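Local coordinates for intracellular sulfur oxidation protein DsrF (Allochromatium vinosum, PDB 2HYB) that is of unknown function but could take part in the oxidation of intracellular sulfur, at residues 82-87 against 115-120; 97-102 against 111-116. All coordinates share one frame; numbering follows the deposited sequence.

How the contacts relate
Contact 1 and contact 2 overlap at the beginning of strand 115-118, an outermost strand of the parallel sheet within this chain, where Val-115 touches both partners. Their centres lie about 14 Å apart. Both are partly buried: Val-82, Leu-87, Val-115 and Ile-118 are buried with Asp-83 among them, while Arg-84, Glu-99 and Asp-112 are exposed. In contact 1 the strand pairs in parallel with strand 79-83, beside a capped helix start close to the DsrH chain. Contact 2 has one antiparallel pair, Phe-102 with Phe-111, is otherwise loop against loop, and meets no other protein chain of the assembly. Leu-97 joins them: its CD1 packs on Val-82 CG2 at 4.0 Å.

Contact 1 of 2, residues 82-87 against 115-120; sequences VDRDSL and VEVIDS
Val-117 packs against the first turn of helix 84-89, its CG1 3.4 Å from CB of Arg-84 and its CG2 meeting CD1 of Leu-87 tip to tip at 4.0 Å. With CG1 anti to the backbone N (chi1 167°), the two methyls divide between these partners. On the same side of the sheet Val-82 CG2 reaches Val-115 CG1, extending the apolar seam along the parallel strand pair. The backbones hold this register: Val-82 N donates to Glu-116 O, and Ile-118 N returns a straighter bond to Val-82 O at 2.9 Å. The pairing runs on into the helix, where Arg-84 N donates to Ile-118 O at 3.0 Å. The poorly ordered Arg-84 side chain runs alongside that carbonyl and past Asp-119, its CD 3.7 Å from Asp-119 CB.

Asp-83 is the N-cap: its OD2 takes both Ser-86 N, from above the carboxylate plane at 2.8 Å, and Ser-86 OG, on the anti side. These two donors on one oxygen should restrict the carboxylate's rotation, and Ser-86 OG also bonds to Asp-45 N. Asp-85 OD1 makes a salt bridge with Lys-22 of the DsrH chain, and OD2 a long one with Arg-84 NH1. This is the edge strand pair, within this chain, of an alpha/beta fold's parallel sheet: helix 84-89 leaves strand 79-83 through Asp-83, strand 38-43 flanks that strand's other side, and Ile-118 packs against helix 120-129.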
loop_
_atom_site.group_PDB
_atom_site.type_symbol
_atom_site.label_atom_id
_atom_site.label_comp_id
_atom_site.label_asym_id
_atom_site.label_seq_id
_atom_site.Cartn_x
_atom_site.Cartn_y
_atom_site.Cartn_z
ATOM N N VAL B 82 -23.470 -7.502 1.987
ATOM C CA VAL B 82 -22.986 -6.214 1.516
ATOM C C VAL B 82 -23.496 -5.109 2.419
ATOM O O VAL B 82 -24.694 -4.998 2.670
ATOM C CB VAL B 82 -23.439 -5.929 0.084
ATOM C CG1 VAL B 82 -23.161 -4.473 -0.262
ATOM C CG2 VAL B 82 -22.702 -6.848 -0.876
ATOM N N ASP B 83 -22.571 -4.293 2.905
ATOM C CA ASP B 83 -22.907 -3.191 3.792
ATOM C C ASP B 83 -23.666 -2.100 3.049
ATOM O O ASP B 83 -23.147 -1.501 2.101
ATOM C CB ASP B 83 -21.628 -2.622 4.405
ATOM C CG ASP B 83 -21.904 -1.539 5.406
ATOM O OD1 ASP B 83 -22.491 -1.844 6.464
ATOM O OD2 ASP B 83 -21.538 -0.380 5.135
ATOM N N ARG B 84 -24.897 -1.840 3.485
ATOM C CA ARG B 84 -25.727 -0.827 2.848
ATOM C C ARG B 84 -25.210 0.598 3.061
ATOM O O ARG B 84 -25.249 1.412 2.133
ATOM C CB ARG B 84 -27.183 -0.960 3.314
ATOM C CG ARG B 84 -27.392 -0.939 4.818
ATOM C CD ARG B 84 -28.788 -1.432 5.171
ATOM N NE ARG B 84 -29.841 -0.631 4.556
ATOM C CZ ARG B 84 -30.108 0.627 4.890
ATOM N NH1 ARG B 84 -29.401 1.229 5.839
ATOM N NH2 ARG B 84 -31.076 1.286 4.270
ATOM N N ASP B 85 -24.736 0.911 4.270
ATOM C CA ASP B 85 -24.191 2.250 4.542
ATOM C C ASP B 85 -23.110 2.544 3.501
ATOM O O ASP B 85 -23.012 3.661 2.991
ATOM C CB ASP B 85 -23.568 2.315 5.941
ATOM C CG ASP B 85 -24.600 2.223 7.056
ATOM O OD1 ASP B 85 -24.196 2.128 8.239
ATOM O OD2 ASP B 85 -25.812 2.250 6.757
ATOM N N SER B 86 -22.305 1.522 3.195
ATOM C CA SER B 86 -21.222 1.625 2.220
ATOM C C SER B 86 -21.742 1.927 0.821
ATOM O O SER B 86 -21.148 2.716 0.089
ATOM C CB SER B 86 -20.424 0.322 2.174
ATOM O OG SER B 86 -19.778 0.073 3.408
ATOM N N LEU B 87 -22.836 1.278 0.438
ATOM C CA LEU B 87 -23.413 1.509 -0.877
ATOM C C LEU B 87 -23.947 2.936 -0.911
ATOM O O LEU B 87 -23.701 3.687 -1.859
ATOM C CB LEU B 87 -24.559 0.530 -1.137
ATOM C CG LEU B 87 -24.244 -0.966 -1.232
ATOM C CD1 LEU B 87 -25.557 -1.722 -1.442
ATOM C CD2 LEU B 87 -23.280 -1.244 -2.380
ATOM N N VAL B 115 -27.132 -12.494 -2.849
ATOM C CA VAL B 115 -26.392 -11.320 -2.387
ATOM C C VAL B 115 -27.360 -10.540 -1.512
ATOM O O VAL B 115 -28.309 -9.944 -2.014
ATOM C CB VAL B 115 -25.937 -10.422 -3.563
ATOM C CG1 VAL B 115 -25.384 -9.114 -3.037
ATOM C CG2 VAL B 115 -24.873 -11.142 -4.383
ATOM N N GLU B 116 -27.114 -10.550 -0.206
ATOM C CA GLU B 116 -27.985 -9.875 0.749
ATOM C C GLU B 116 -27.410 -8.570 1.310
ATOM O O GLU B 116 -26.352 -8.567 1.940
ATOM C CB GLU B 116 -28.285 -10.831 1.904
ATOM C CG GLU B 116 -29.472 -10.441 2.765
ATOM C CD GLU B 116 -29.466 -11.143 4.120
ATOM O OE1 GLU B 116 -29.212 -12.371 4.169
ATOM O OE2 GLU B 116 -29.719 -10.463 5.141
ATOM N N VAL B 117 -28.114 -7.465 1.091
ATOM C CA VAL B 117 -27.676 -6.169 1.602
ATOM C C VAL B 117 -28.108 -6.052 3.064
ATOM O O VAL B 117 -29.292 -6.188 3.376
ATOM C CB VAL B 117 -28.303 -5.027 0.790
ATOM C CG1 VAL B 117 -28.098 -3.705 1.504
ATOM C CG2 VAL B 117 -27.695 -4.998 -0.615
ATOM N N ILE B 118 -27.151 -5.809 3.960
ATOM C CA ILE B 118 -27.458 -5.700 5.387
ATOM C C ILE B 118 -27.095 -4.368 6.044
ATOM O O ILE B 118 -26.272 -3.608 5.528
ATOM C CB ILE B 118 -26.763 -6.809 6.208
ATOM C CG1 ILE B 118 -25.246 -6.758 5.980
ATOM C CG2 ILE B 118 -27.339 -8.165 5.836
ATOM C CD1 ILE B 118 -24.460 -7.776 6.795
ATOM N N ASP B 119 -27.719 -4.109 7.195
ATOM C CA ASP B 119 -27.499 -2.887 7.965
ATOM C C ASP B 119 -26.361 -3.084 8.959
ATOM O O ASP B 119 -26.041 -4.213 9.349
ATOM C CB ASP B 119 -28.788 -2.469 8.701
ATOM C CG ASP B 119 -29.187 -3.439 9.815
ATOM O OD1 ASP B 119 -29.247 -4.658 9.561
ATOM O OD2 ASP B 119 -29.462 -2.983 10.947
ATOM N N SER B 120 -25.752 -1.973 9.355
ATOM C CA SER B 120 -24.633 -1.979 10.289
ATOM C C SER B 120 -24.754 -2.980 11.442
ATOM O O SER B 120 -23.837 -3.775 11.687
ATOM C CB SER B 120 -24.426 -0.567 10.836
ATOM O OG SER B 120 -25.627 -0.042 11.358
#

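Contact 2 of 2, residues 97-102 against 111-116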
loop_
_atom_site.group_PDB
_atom_site.type_symbol
_atom_site.label_atom_id
_atom_site.label_comp_id
_atom_site.label_asym_id
_atom_site.label_seq_id
_atom_site.Cartn_x
_atom_site.Cartn_y
_atom_site.Cartn_z
ATOM N N LEU B 97 -25.023 -3.832 -8.299
ATOM C CA LEU B 97 -24.245 -5.033 -8.069
ATOM C C LEU B 97 -24.662 -6.179 -8.992
ATOM O O LEU B 97 -25.687 -6.114 -9.683
ATOM C CB LEU B 97 -24.364 -5.457 -6.600
ATOM C CG LEU B 97 -24.155 -4.332 -5.569
ATOM C CD1 LEU B 97 -24.023 -4.949 -4.175
ATOM C CD2 LEU B 97 -22.916 -3.502 -5.907
ATOM N N VAL B 98 -23.846 -7.225 -9.018
ATOM C CA VAL B 98 -24.131 -8.383 -9.846
ATOM C C VAL B 98 -24.934 -9.360 -9.010
ATOM O O VAL B 98 -24.907 -9.312 -7.780
ATOM C CB VAL B 98 -22.835 -9.078 -10.317
ATOM C CG1 VAL B 98 -21.999 -8.110 -11.162
ATOM C CG2 VAL B 98 -22.044 -9.570 -9.108
ATOM N N GLU B 99 -25.650 -10.252 -9.676
ATOM C CA GLU B 99 -26.438 -11.230 -8.960
ATOM C C GLU B 99 -25.652 -12.530 -8.941
ATOM O O GLU B 99 -24.953 -12.866 -9.905
ATOM C CB GLU B 99 -27.783 -11.392 -9.649
ATOM C CG GLU B 99 -28.398 -10.048 -9.986
ATOM C CD GLU B 99 -29.736 -10.166 -10.657
ATOM O OE1 GLU B 99 -30.258 -9.125 -11.113
ATOM O OE2 GLU B 99 -30.267 -11.295 -10.728
ATOM N N ILE B 100 -25.738 -13.239 -7.821
ATOM C CA ILE B 100 -25.037 -14.505 -7.653
ATOM C C ILE B 100 -26.061 -15.587 -7.309
ATOM O O ILE B 100 -26.480 -15.723 -6.151
ATOM C CB ILE B 100 -23.979 -14.433 -6.510
ATOM C CG1 ILE B 100 -22.947 -13.352 -6.812
ATOM C CG2 ILE B 100 -23.274 -15.775 -6.359
ATOM C CD1 ILE B 100 -21.990 -13.113 -5.656
ATOM N N ALA B 101 -26.455 -16.351 -8.326
ATOM C CA ALA B 101 -27.428 -17.423 -8.161
ATOM C C ALA B 101 -26.863 -18.559 -7.319
ATOM O O ALA B 101 -25.646 -18.715 -7.192
ATOM C CB ALA B 101 -27.846 -17.953 -9.523
ATOM N N PHE B 102 -27.764 -19.340 -6.735
ATOM C CA PHE B 102 -27.391 -20.483 -5.909
ATOM C C PHE B 102 -28.547 -21.452 -5.825
ATOM O O PHE B 102 -29.679 -21.056 -5.569
ATOM C CB PHE B 102 -27.010 -20.044 -4.493
ATOM C CG PHE B 102 -26.897 -21.180 -3.508
ATOM C CD1 PHE B 102 -28.023 -21.692 -2.878
ATOM C CD2 PHE B 102 -25.656 -21.719 -3.188
ATOM C CE1 PHE B 102 -27.913 -22.722 -1.935
ATOM C CE2 PHE B 102 -25.536 -22.748 -2.249
ATOM C CZ PHE B 102 -26.667 -23.248 -1.622
ATOM N N PHE B 111 -32.338 -20.271 -6.056
ATOM C CA PHE B 111 -32.377 -18.839 -5.793
ATOM C C PHE B 111 -31.712 -18.105 -6.953
ATOM O O PHE B 111 -30.685 -18.545 -7.477
ATOM C CB PHE B 111 -31.659 -18.551 -4.468
ATOM C CG PHE B 111 -32.245 -19.295 -3.294
ATOM C CD1 PHE B 111 -33.424 -18.857 -2.694
ATOM C CD2 PHE B 111 -31.662 -20.475 -2.834
ATOM C CE1 PHE B 111 -34.015 -19.584 -1.659
ATOM C CE2 PHE B 111 -32.246 -21.210 -1.799
ATOM C CZ PHE B 111 -33.425 -20.764 -1.212
ATOM N N ASP B 112 -32.317 -16.998 -7.368
ATOM C CA ASP B 112 -31.790 -16.202 -8.472
ATOM C C ASP B 112 -30.650 -15.312 -8.017
ATOM O O ASP B 112 -29.789 -14.931 -8.818
ATOM C CB ASP B 112 -32.887 -15.323 -9.070
ATOM C CG ASP B 112 -33.775 -16.071 -10.032
ATOM O OD1 ASP B 112 -34.318 -17.130 -9.656
ATOM O OD2 ASP B 112 -33.935 -15.586 -11.170
ATOM N N ASN B 113 -30.648 -14.991 -6.725
ATOM C CA ASN B 113 -29.633 -14.107 -6.163
ATOM C C ASN B 113 -29.563 -14.151 -4.625
ATOM O O ASN B 113 -30.525 -13.774 -3.954
ATOM C CB ASN B 113 -29.939 -12.678 -6.620
ATOM C CG ASN B 113 -28.862 -11.705 -6.233
ATOM O OD1 ASN B 113 -27.908 -12.066 -5.543
ATOM N ND2 ASN B 113 -29.009 -10.454 -6.669
ATOM N N ILE B 114 -28.431 -14.594 -4.069
ATOM C CA ILE B 114 -28.266 -14.654 -2.607
ATOM C C ILE B 114 -27.452 -13.485 -2.017
ATOM O O ILE B 114 -27.115 -13.487 -0.828
ATOM C CB ILE B 114 -27.608 -15.990 -2.127
ATOM C CG1 ILE B 114 -26.227 -16.180 -2.762
ATOM C CG2 ILE B 114 -28.523 -17.157 -2.432
ATOM C CD1 ILE B 114 -25.455 -17.372 -2.201
ATOM N N VAL B 115 -27.132 -12.494 -2.849
ATOM C CA VAL B 115 -26.392 -11.320 -2.387
ATOM C C VAL B 115 -27.360 -10.540 -1.512
ATOM O O VAL B 115 -28.309 -9.944 -2.014
ATOM C CB VAL B 115 -25.937 -10.422 -3.563
ATOM C CG1 VAL B 115 -25.384 -9.114 -3.037
ATOM C CG2 VAL B 115 -24.873 -11.142 -4.383
ATOM N N GLU B 116 -27.114 -10.550 -0.206
ATOM C CA GLU B 116 -27.985 -9.875 0.749
ATOM C C GLU B 116 -27.410 -8.570 1.310
ATOM O O GLU B 116 -26.352 -8.567 1.940
ATOM C CB GLU B 116 -28.285 -10.831 1.904
ATOM C CG GLU B 116 -29.472 -10.441 2.765
ATOM C CD GLU B 116 -29.466 -11.143 4.120
ATOM O OE1 GLU B 116 -29.212 -12.371 4.169
ATOM O OE2 GLU B 116 -29.719 -10.463 5.141
#
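Phe-102 and Phe-111 lie side by side, pointing the same way, with CD2 of Phe-111 at the edge of the Phe-102 ring, 3.8 Å from its CD1. They form an antiparallel hydrogen-bonded pair: Phe-111 N donates to Phe-102 O at 2.8 Å, and Phe-102 N to Phe-111 O. Ile-114 comes in obliquely to the Phe-102 ring, its CD1 3.8 Å from Phe-102 CB. At the other end the Val-115 and Ile-100 side chains cross at about a right angle, Val-115 CG2 3.7 Å from Ile-100 CD1.

Beside that pair, Asn-113 lies across the Glu-99 side chain, ND2 against its CB and CG. Its CG is anti to the backbone N (chi1 -173°), which carries the amide to the backbone of Ile-100, whose N gives OD1 a weak but straight bond of 3.4 Å. The same OD1 accepts from Val-115 N at 2.8 Å, closing an Asx turn. Replacing Asn-113 with an alanine would probably leave the Val-115 and Ile-100 amides without this acceptor and the turn freer to open. Next to it, Ile-114 N donates to Ile-100 O at 3.1 Å.

Farther out, Arg-78 touches both phenylalanines, and Ile-80 of strand 79-83 backs Ile-100 and Val-115. One amide oxygen thus shapes the turn leading into strand 115-118 and reaches Ile-100 N only weakly, so the tie to the facing loop rests mainly on Ile-114 N to Ile-100 O, flanked by apolar contacts.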